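Local coordinates for coelenterazine-binding protein with bound coelenterazine (Renilla muelleri, PDB 2HQ8), which binds the luciferin coelenterazine and, once calcium is bound, makes it available for reaction with luciferase and oxygen, at residues 15-20 and 77-82; 34-39 and 59-64; 106-111 and 155-160. One frame throughout, in Å; residues are numbered along the deposited sequence.

Contact 1: 15-20 and 77-82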
loop_
_atom_site.group_PDB
_atom_site.type_symbol
_atom_site.label_atom_id
_atom_site.label_comp_id
_atom_site.label_asym_id
_atom_site.label_seq_id
_atom_site.Cartn_x
_atom_site.Cartn_y
_atom_site.Cartn_z
ATOM N N LYS A 15 5.279 -4.582 -10.651
ATOM C CA LYS A 15 4.353 -4.304 -9.556
ATOM C C LYS A 15 5.116 -4.156 -8.230
ATOM O O LYS A 15 4.849 -3.245 -7.470
ATOM C CB LYS A 15 3.299 -5.430 -9.444
ATOM C CG LYS A 15 2.126 -5.317 -10.451
ATOM C CD LYS A 15 0.947 -6.181 -10.023
ATOM C CE LYS A 15 1.330 -7.668 -9.900
ATOM N NZ LYS A 15 0.103 -8.531 -9.727
ATOM N N MET A 16 6.067 -5.048 -7.970
ATOM C CA MET A 16 6.815 -5.017 -6.705
ATOM C C MET A 16 7.730 -3.777 -6.615
ATOM O O MET A 16 7.827 -3.160 -5.563
ATOM C CB MET A 16 7.570 -6.314 -6.462
ATOM C CG MET A 16 6.678 -7.558 -6.251
ATOM S SD MET A 16 5.389 -7.397 -5.004
ATOM C CE MET A 16 3.951 -7.067 -6.043
ATOM N N LYS A 17 8.351 -3.407 -7.736
ATOM C CA LYS A 17 9.122 -2.162 -7.835
ATOM C C LYS A 17 8.275 -0.917 -7.552
ATOM O O LYS A 17 8.718 -0.015 -6.853
ATOM C CB LYS A 17 9.768 -2.048 -9.219
ATOM C CG LYS A 17 11.042 -2.870 -9.326
ATOM C CD LYS A 17 11.659 -2.707 -10.713
ATOM C CE LYS A 17 12.789 -3.720 -10.910
ATOM N NZ LYS A 17 13.058 -3.845 -12.360
ATOM N N THR A 18 7.057 -0.884 -8.082
ATOM C CA THR A 18 6.136 0.215 -7.855
ATOM C C THR A 18 5.844 0.335 -6.366
ATOM O O THR A 18 5.968 1.429 -5.818
ATOM C CB THR A 18 4.797 0.038 -8.619
ATOM O OG1 THR A 18 5.037 -0.099 -10.034
ATOM C CG2 THR A 18 3.853 1.257 -8.351
ATOM N N ARG A 19 5.433 -0.780 -5.744
ATOM C CA ARG A 19 5.181 -0.865 -4.292
ATOM C C ARG A 19 6.377 -0.255 -3.507
ATOM O O ARG A 19 6.215 0.725 -2.759
ATOM C CB ARG A 19 4.899 -2.320 -3.883
ATOM C CG ARG A 19 4.770 -2.603 -2.373
ATOM C CD ARG A 19 4.309 -4.055 -2.186
ATOM N NE ARG A 19 4.798 -4.649 -0.943
ATOM C CZ ARG A 19 5.082 -5.944 -0.772
ATOM N NH1 ARG A 19 5.552 -6.380 0.404
ATOM N NH2 ARG A 19 4.921 -6.813 -1.766
ATOM N N MET A 20 7.580 -0.797 -3.733
ATOM C CA MET A 20 8.763 -0.357 -2.956
ATOM C C MET A 20 9.131 1.120 -3.226
ATOM O O MET A 20 9.437 1.891 -2.305
ATOM C CB MET A 20 9.950 -1.309 -3.196
ATOM C CG MET A 20 9.668 -2.778 -2.887
ATOM S SD MET A 20 8.783 -3.080 -1.357
ATOM C CE MET A 20 8.454 -4.818 -1.530
ATOM N N SER A 77 17.233 -2.102 0.662
ATOM C CA SER A 77 17.211 -1.404 -0.651
ATOM C C SER A 77 15.906 -1.713 -1.391
ATOM O O SER A 77 15.392 -2.827 -1.293
ATOM C CB SER A 77 18.421 -1.782 -1.524
ATOM O OG SER A 77 18.276 -3.035 -2.152
ATOM N N VAL A 78 15.383 -0.729 -2.120
ATOM C CA VAL A 78 14.139 -0.937 -2.889
ATOM C C VAL A 78 14.305 -2.047 -3.923
ATOM O O VAL A 78 13.375 -2.821 -4.206
ATOM C CB VAL A 78 13.605 0.399 -3.524
ATOM C CG1 VAL A 78 13.138 1.335 -2.442
ATOM C CG2 VAL A 78 14.646 1.063 -4.423
ATOM N N GLU A 79 15.515 -2.149 -4.474
ATOM C CA GLU A 79 15.843 -3.258 -5.352
ATOM C C GLU A 79 15.735 -4.639 -4.653
ATOM O O GLU A 79 15.056 -5.543 -5.166
ATOM C CB GLU A 79 17.237 -3.067 -5.986
ATOM C CG GLU A 79 17.800 -4.318 -6.630
ATOM C CD GLU A 79 17.263 -4.568 -8.026
ATOM O OE1 GLU A 79 16.448 -3.742 -8.513
ATOM O OE2 GLU A 79 17.660 -5.597 -8.635
ATOM N N GLU A 80 16.410 -4.809 -3.517
ATOM C CA GLU A 80 16.310 -6.064 -2.764
ATOM C C GLU A 80 14.854 -6.362 -2.365
ATOM O O GLU A 80 14.381 -7.480 -2.535
ATOM C CB GLU A 80 17.186 -6.040 -1.521
ATOM C CG GLU A 80 17.087 -7.326 -0.673
ATOM C CD GLU A 80 17.817 -7.218 0.649
ATOM O OE1 GLU A 80 18.965 -6.675 0.658
ATOM O OE2 GLU A 80 17.245 -7.670 1.686
ATOM N N ALA A 81 14.192 -5.368 -1.800
ATOM C CA ALA A 81 12.803 -5.507 -1.337
ATOM C C ALA A 81 11.918 -6.041 -2.466
ATOM O O ALA A 81 11.147 -6.988 -2.269
ATOM C CB ALA A 81 12.288 -4.179 -0.807
ATOM N N ALA A 82 12.050 -5.455 -3.651
ATOM C CA ALA A 82 11.212 -5.818 -4.803
ATOM C C ALA A 82 11.522 -7.235 -5.293
ATOM O O ALA A 82 10.610 -8.041 -5.528
ATOM C CB ALA A 82 11.386 -4.787 -5.941
#

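Contact 2: 34-39 and 59-64. With CA (calcium ion), chain D.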
loop_
_atom_site.group_PDB
_atom_site.type_symbol
_atom_site.label_atom_id
_atom_site.label_comp_id
_atom_site.label_asym_id
_atom_site.label_seq_id
_atom_site.Cartn_x
_atom_site.Cartn_y
_atom_site.Cartn_z
ATOM N N GLU A 34 11.538 5.048 9.005
ATOM C CA GLU A 34 11.425 6.460 8.635
ATOM C C GLU A 34 10.392 6.704 7.530
ATOM O O GLU A 34 9.669 7.724 7.587
ATOM C CB GLU A 34 12.783 7.004 8.183
ATOM C CG GLU A 34 13.828 7.163 9.362
ATOM C CD GLU A 34 14.574 5.873 9.772
ATOM O OE1 GLU A 34 14.461 4.814 9.138
ATOM O OE2 GLU A 34 15.281 5.939 10.790
ATOM N N ASP A 35 10.360 5.806 6.534
ATOM C CA ASP A 35 9.332 5.833 5.458
ATOM C C ASP A 35 7.899 5.705 6.008
ATOM O O ASP A 35 7.020 6.506 5.675
ATOM C CB ASP A 35 9.588 4.746 4.398
ATOM C CG ASP A 35 10.902 4.946 3.677
ATOM O OD1 ASP A 35 11.085 6.050 3.114
ATOM O OD2 ASP A 35 11.752 4.018 3.664
ATOM N N TYR A 36 7.664 4.660 6.785
ATOM C CA TYR A 36 6.363 4.493 7.446
ATOM C C TYR A 36 5.979 5.697 8.265
ATOM O O TYR A 36 4.840 6.150 8.193
ATOM C CB TYR A 36 6.309 3.179 8.260
ATOM C CG TYR A 36 6.178 2.009 7.329
ATOM C CD1 TYR A 36 7.278 1.549 6.595
ATOM C CD2 TYR A 36 4.948 1.382 7.123
ATOM C CE1 TYR A 36 7.175 0.518 5.706
ATOM C CE2 TYR A 36 4.839 0.308 6.235
ATOM C CZ TYR A 36 5.968 -0.109 5.532
ATOM O OH TYR A 36 5.883 -1.135 4.634
ATOM N N GLU A 37 6.928 6.247 9.019
ATOM C CA GLU A 37 6.630 7.438 9.830
ATOM C C GLU A 37 6.252 8.633 8.963
ATOM O O GLU A 37 5.248 9.324 9.216
ATOM C CB GLU A 37 7.809 7.794 10.718
ATOM C CG GLU A 37 7.416 8.896 11.706
ATOM C CD GLU A 37 8.588 9.435 12.497
ATOM O OE1 GLU A 37 9.750 9.321 12.018
ATOM O OE2 GLU A 37 8.323 10.010 13.571
ATOM N N LEU A 38 6.997 8.834 7.893
ATOM C CA LEU A 38 6.718 9.960 7.004
ATOM C C LEU A 38 5.367 9.850 6.283
ATOM O O LEU A 38 4.697 10.863 6.079
ATOM C CB LEU A 38 7.830 10.138 5.987
ATOM C CG LEU A 38 7.729 11.351 5.054
ATOM C CD1 LEU A 38 7.478 12.643 5.835
ATOM C CD2 LEU A 38 8.967 11.396 4.154
ATOM N N ILE A 39 4.988 8.638 5.911
ATOM C CA ILE A 39 3.697 8.407 5.236
ATOM C C ILE A 39 2.594 8.826 6.214
ATOM O O ILE A 39 1.635 9.487 5.809
ATOM C CB ILE A 39 3.547 6.922 4.795
ATOM C CG1 ILE A 39 4.528 6.560 3.671
ATOM C CG2 ILE A 39 2.096 6.599 4.381
ATOM C CD1 ILE A 39 4.552 5.018 3.390
ATOM N N GLN A 59 1.544 6.193 15.303
ATOM C CA GLN A 59 1.840 4.972 16.069
ATOM C C GLN A 59 1.431 3.710 15.310
ATOM O O GLN A 59 2.152 2.734 15.332
ATOM C CB GLN A 59 1.199 5.014 17.466
ATOM C CG GLN A 59 1.923 5.975 18.437
ATOM C CD GLN A 59 3.391 5.680 18.581
ATOM O OE1 GLN A 59 3.804 4.518 18.685
ATOM N NE2 GLN A 59 4.207 6.730 18.580
ATOM N N GLU A 60 0.307 3.766 14.596
ATOM C CA GLU A 60 -0.174 2.604 13.835
ATOM C C GLU A 60 0.797 2.263 12.718
ATOM O O GLU A 60 1.114 1.106 12.508
ATOM C CB GLU A 60 -1.573 2.862 13.277
ATOM C CG GLU A 60 -2.702 2.657 14.297
ATOM C CD GLU A 60 -4.028 3.200 13.790
ATOM O OE1 GLU A 60 -4.341 2.950 12.609
ATOM O OE2 GLU A 60 -4.738 3.892 14.578
ATOM N N PHE A 61 1.274 3.276 11.997
ATOM C CA PHE A 61 2.211 3.018 10.911
ATOM C C PHE A 61 3.520 2.433 11.429
ATOM O O PHE A 61 4.074 1.538 10.817
ATOM C CB PHE A 61 2.468 4.276 10.106
ATOM C CG PHE A 61 1.483 4.460 8.992
ATOM C CD1 PHE A 61 0.246 5.039 9.240
ATOM C CD2 PHE A 61 1.805 4.045 7.697
ATOM C CE1 PHE A 61 -0.705 5.206 8.184
ATOM C CE2 PHE A 61 0.868 4.193 6.617
ATOM C CZ PHE A 61 -0.383 4.777 6.876
ATOM N N LEU A 62 3.973 2.931 12.574
ATOM C CA LEU A 62 5.217 2.438 13.168
ATOM C C LEU A 62 5.040 1.004 13.647
ATOM O O LEU A 62 5.987 0.230 13.589
ATOM C CB LEU A 62 5.695 3.340 14.311
ATOM C CG LEU A 62 6.244 4.698 13.856
ATOM C CD1 LEU A 62 6.524 5.558 15.085
ATOM C CD2 LEU A 62 7.456 4.594 12.923
ATOM N N ARG A 63 3.828 0.668 14.108
ATOM C CA ARG A 63 3.529 -0.718 14.500
ATOM C C ARG A 63 3.648 -1.653 13.309
ATOM O O ARG A 63 4.180 -2.762 13.431
ATOM C CB ARG A 63 2.154 -0.817 15.181
ATOM C CG ARG A 63 1.826 -2.180 15.727
ATOM C CD ARG A 63 1.995 -2.195 17.233
ATOM N NE ARG A 63 0.809 -1.687 17.926
ATOM C CZ ARG A 63 -0.283 -2.407 18.184
ATOM N NH1 ARG A 63 -0.378 -3.676 17.790
ATOM N NH2 ARG A 63 -1.295 -1.847 18.826
ATOM N N VAL A 64 3.178 -1.211 12.144
ATOM C CA VAL A 64 3.334 -1.975 10.922
ATOM C C VAL A 64 4.826 -2.127 10.600
ATOM O O VAL A 64 5.296 -3.229 10.304
ATOM C CB VAL A 64 2.591 -1.307 9.751
ATOM C CG1 VAL A 64 2.880 -2.041 8.426
ATOM C CG2 VAL A 64 1.101 -1.279 10.049
HETATM CA CA CA D . 13.378 5.406 2.442
HETATM O O HOH W 1 14.792 4.870 4.286
#

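Contact 3: 106-111 and 155-160. With CA (calcium ion), chain C.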
loop_
_atom_site.group_PDB
_atom_site.type_symbol
_atom_site.label_atom_id
_atom_site.label_comp_id
_atom_site.label_asym_id
_atom_site.label_seq_id
_atom_site.Cartn_x
_atom_site.Cartn_y
_atom_site.Cartn_z
ATOM N N ILE A 106 -3.952 -5.096 7.587
ATOM C CA ILE A 106 -3.382 -4.155 8.533
ATOM C C ILE A 106 -3.171 -2.790 7.847
ATOM O O ILE A 106 -3.337 -1.743 8.493
ATOM C CB ILE A 106 -2.104 -4.660 9.188
ATOM C CG1 ILE A 106 -2.391 -5.986 9.887
ATOM C CG2 ILE A 106 -1.667 -3.657 10.239
ATOM C CD1 ILE A 106 -1.271 -6.996 9.796
ATOM N N MET A 107 -2.880 -2.790 6.543
ATOM C CA MET A 107 -2.724 -1.506 5.835
ATOM C C MET A 107 -4.062 -0.793 5.653
ATOM O O MET A 107 -4.123 0.436 5.694
ATOM C CB MET A 107 -2.021 -1.675 4.482
ATOM C CG MET A 107 -0.796 -2.631 4.489
ATOM S SD MET A 107 0.497 -2.140 5.667
ATOM C CE MET A 107 0.466 -0.336 5.497
ATOM N N TYR A 108 -5.133 -1.565 5.416
ATOM C CA TYR A 108 -6.483 -1.013 5.336
ATOM C C TYR A 108 -6.801 -0.216 6.597
ATOM O O TYR A 108 -7.242 0.908 6.531
ATOM C CB TYR A 108 -7.502 -2.169 5.183
ATOM C CG TYR A 108 -8.959 -1.742 5.033
ATOM C CD1 TYR A 108 -9.495 -1.482 3.768
ATOM C CD2 TYR A 108 -9.815 -1.627 6.154
ATOM C CE1 TYR A 108 -10.823 -1.131 3.600
ATOM C CE2 TYR A 108 -11.141 -1.241 5.979
ATOM C CZ TYR A 108 -11.629 -1.010 4.712
ATOM O OH TYR A 108 -12.929 -0.632 4.549
ATOM N N ASP A 109 -6.552 -0.839 7.753
ATOM C CA ASP A 109 -6.857 -0.248 9.038
ATOM C C ASP A 109 -6.047 1.034 9.247
ATOM O O ASP A 109 -6.595 2.038 9.698
ATOM C CB ASP A 109 -6.594 -1.266 10.152
ATOM C CG ASP A 109 -7.631 -2.379 10.165
ATOM O OD1 ASP A 109 -8.807 -2.121 9.784
ATOM O OD2 ASP A 109 -7.237 -3.502 10.547
ATOM N N CYS A 110 -4.783 1.023 8.850
ATOM C CA CYS A 110 -3.952 2.253 8.906
ATOM C C CYS A 110 -4.540 3.433 8.159
ATOM O O CYS A 110 -4.486 4.551 8.647
ATOM C CB CYS A 110 -2.552 2.016 8.389
ATOM S SG CYS A 110 -1.617 0.978 9.490
ATOM N N ILE A 111 -5.056 3.170 6.963
ATOM C CA ILE A 111 -5.602 4.189 6.054
ATOM C C ILE A 111 -6.957 4.691 6.565
ATOM O O ILE A 111 -7.328 5.830 6.315
ATOM C CB ILE A 111 -5.744 3.575 4.625
ATOM C CG1 ILE A 111 -4.350 3.376 4.043
ATOM C CG2 ILE A 111 -6.571 4.471 3.658
ATOM C CD1 ILE A 111 -4.320 2.395 2.877
ATOM N N ILE A 155 -14.543 2.420 -0.003
ATOM C CA ILE A 155 -13.850 1.152 -0.251
ATOM C C ILE A 155 -14.068 0.320 1.017
ATOM O O ILE A 155 -13.669 0.720 2.098
ATOM C CB ILE A 155 -12.331 1.342 -0.523
ATOM C CG1 ILE A 155 -12.096 2.201 -1.796
ATOM C CG2 ILE A 155 -11.630 -0.042 -0.594
ATOM C CD1 ILE A 155 -10.623 2.760 -1.950
ATOM N N SER A 156 -14.787 -0.787 0.890
ATOM C CA SER A 156 -14.963 -1.690 2.023
ATOM C C SER A 156 -13.807 -2.705 2.088
ATOM O O SER A 156 -13.041 -2.852 1.144
ATOM C CB SER A 156 -16.298 -2.431 1.889
ATOM O OG SER A 156 -16.437 -2.931 0.579
ATOM N N ARG A 157 -13.723 -3.441 3.182
ATOM C CA ARG A 157 -12.660 -4.419 3.362
ATOM C C ARG A 157 -12.664 -5.496 2.269
ATOM O O ARG A 157 -11.597 -5.889 1.817
ATOM C CB ARG A 157 -12.742 -5.011 4.780
ATOM C CG ARG A 157 -11.465 -5.533 5.348
ATOM C CD ARG A 157 -11.754 -6.183 6.736
ATOM N NE ARG A 157 -12.343 -5.212 7.656
ATOM C CZ ARG A 157 -11.636 -4.419 8.468
ATOM N NH1 ARG A 157 -10.298 -4.481 8.485
ATOM N NH2 ARG A 157 -12.274 -3.571 9.284
ATOM N N ASP A 158 -13.836 -5.949 1.818
ATOM C CA ASP A 158 -13.921 -6.932 0.709
ATOM C C ASP A 158 -13.321 -6.402 -0.579
ATOM O O ASP A 158 -12.596 -7.106 -1.256
ATOM C CB ASP A 158 -15.359 -7.355 0.419
ATOM C CG ASP A 158 -16.253 -6.188 0.061
ATOM O OD1 ASP A 158 -16.463 -5.342 0.935
ATOM O OD2 ASP A 158 -16.777 -6.124 -1.073
ATOM N N GLU A 159 -13.655 -5.154 -0.923
ATOM C CA GLU A 159 -13.079 -4.499 -2.106
ATOM C C GLU A 159 -11.546 -4.371 -2.019
ATOM O O GLU A 159 -10.802 -4.664 -2.994
ATOM C CB GLU A 159 -13.740 -3.113 -2.243
ATOM C CG GLU A 159 -15.217 -3.271 -2.660
ATOM C CD GLU A 159 -15.950 -1.968 -2.765
ATOM O OE1 GLU A 159 -15.514 -1.003 -2.100
ATOM O OE2 GLU A 159 -16.975 -1.925 -3.508
ATOM N N PHE A 160 -11.077 -3.919 -0.863
ATOM C CA PHE A 160 -9.639 -3.831 -0.632
ATOM C C PHE A 160 -8.987 -5.190 -0.750
ATOM O O PHE A 160 -7.955 -5.306 -1.383
ATOM C CB PHE A 160 -9.350 -3.246 0.737
ATOM C CG PHE A 160 -7.895 -2.909 0.976
ATOM C CD1 PHE A 160 -7.387 -1.674 0.560
ATOM C CD2 PHE A 160 -7.060 -3.798 1.673
ATOM C CE1 PHE A 160 -6.039 -1.319 0.819
ATOM C CE2 PHE A 160 -5.713 -3.464 1.935
ATOM C CZ PHE A 160 -5.207 -2.225 1.500
HETATM CA CA CA C . -17.682 0.296 -2.310
HETATM O O HOH W 2 -10.879 -0.506 9.821
HETATM O O HOH W 3 -18.371 -0.957 -0.393
#

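Contact 1: 15-20 and 77-82
M20 lies along the side of helix 78-89: M20 CB is 4.0 Å from V78 CB, and the atoms beyond it meet A81, one turn further on. M20 CG is 3.6 Å from A81 CB. A bend at chi2 (-44°) carries the sulfur past that methyl and sets M20 CE 3.5 Å from A81 O. The same CE covers one face of the R19 guanidinium within its own helix. A flexible, unbranched thioether suits this place because it can follow the contour left by small side chains. M16, one turn earlier, behaves differently: M16 CB is 3.6 Å from A82 O, but the chain beyond turns away to A85, T86 and L89, further along the partner helix.

The helices are the entering helix of EF-hand 1 and the exiting helix of EF-hand 2, as expected for two paired hands. The axes of the two short segments approach to 8.7 Å at 133°. The alanines permit this closeness: A82 CB fits against the backbone, 3.8 Å from K17 N, and V78 CG1 rests against M20 O. S77 starts the second helix as its N-cap, its OG accepting from E80 N. At the outer side K17 is extended and E79 folds back toward it at chi2; K17 NZ and E79 OE1, 5.1 Å apart, perhaps attract weakly but make no salt bridge.

Contact 2: 34-39 and 59-64
The rings of Y36 and F61 fill the middle of the contact, each meeting the backbone carbonyl of the other residue. Both approaches are oblique: Y36 O lies 3.6 Å from F61 CB and close to its ring, while F61 O is 3.8 Å from Y36 CD2. The two side chains cross at about a right angle, and their rings come nearest at Y36 CD2 and F61 CD2, 4.2 Å apart. Further out, V64 CG1 reaches Y36 CE2 at 3.8 Å, and I39 CG2, anti to its backbone N, presses to 3.5 Å from F61 CE2. Beta-branched residues suit these places, offering a methyl close to the helix to fill in beside a ring. On the other flank, L62 CD2 lies against CB of E37, and the E37 carboxylate forms a salt bridge with R58.

The segment axes run nearly antiparallel, at 155°. D35 grips a calcium ion with both carboxylate oxygens, and the side chains of D24, T26 and D28, the backbone O of F30 and a water complete the site in the EF-hand 1 loop. This contact thus joins that hand's exiting helix, 33-46, to helix 51-67, which enters EF-hand 2, while helix 94-111 packs on F61 and V64.

Contact 3: 106-111 and 155-160
Y108 reaches across from helix 94-111 and is enclosed by the start of helix 157-169. Its CG stands anti to the backbone N (chi1 -178°), which sends the ring straight at the other segment. There its edge points toward the face of F160, an offset edge-to-face pair with planes at 66°, and Y108 CD1 is only 3.5 Å from F160 CB. Y108 CB in turn lies over the F160 face as a CH-pi contact, while R157 CA makes another over a face of the Y108 ring. Tyrosine suits this buried place because its hydroxyl finds polar partners at the far end: Y108 OH is 2.9 Å from I155 O and also within reach of G117 O, but its single proton can serve only one at a time.

The outer flank is looser and wetter. R157 bends at chi3 and brings its guanidinium, by one face, to Y108 CD2, 3.7 Å from R157 NH1. R157 NH1 also forms a salt bridge to D109 OD1 (3.1 Å), on the syn side but 27° out of the carboxylate plane; a water binds the same OD1 and, weakly, R157 NH2.

Beyond the tyrosine, E159 holds calcium with both carboxylate oxygens, and its OE1 accepts from S156 N. D148, N150, N152 and Q154 supply further ligands, and I155 bonds to V119 through the backbone, as expected where the loops of paired EF-hands run side by side.

How the contacts relate
Contacts 1 and 2 belong to the first pair of EF-hands and contact 3 to the second. Contact 2 lies within the stretch of chain that contact 1 brackets, yet their centres are 18 Å apart and they do not touch. Contacts 1 and 3 sit on opposite sides of the chain's centre, about 21 Å between centres. Contacts 2 and 3 meet directly: V64 CG1 is 3.6 Å from M107 SD, and F61 CE1 is 3.7 Å from C110 CB, an apolar seam between the pairs. Calcium is near each: the V78 side chain of contact 1 lies about 6 Å from the ion that D35 of contact 2 binds, while E159 of contact 3 binds a different one.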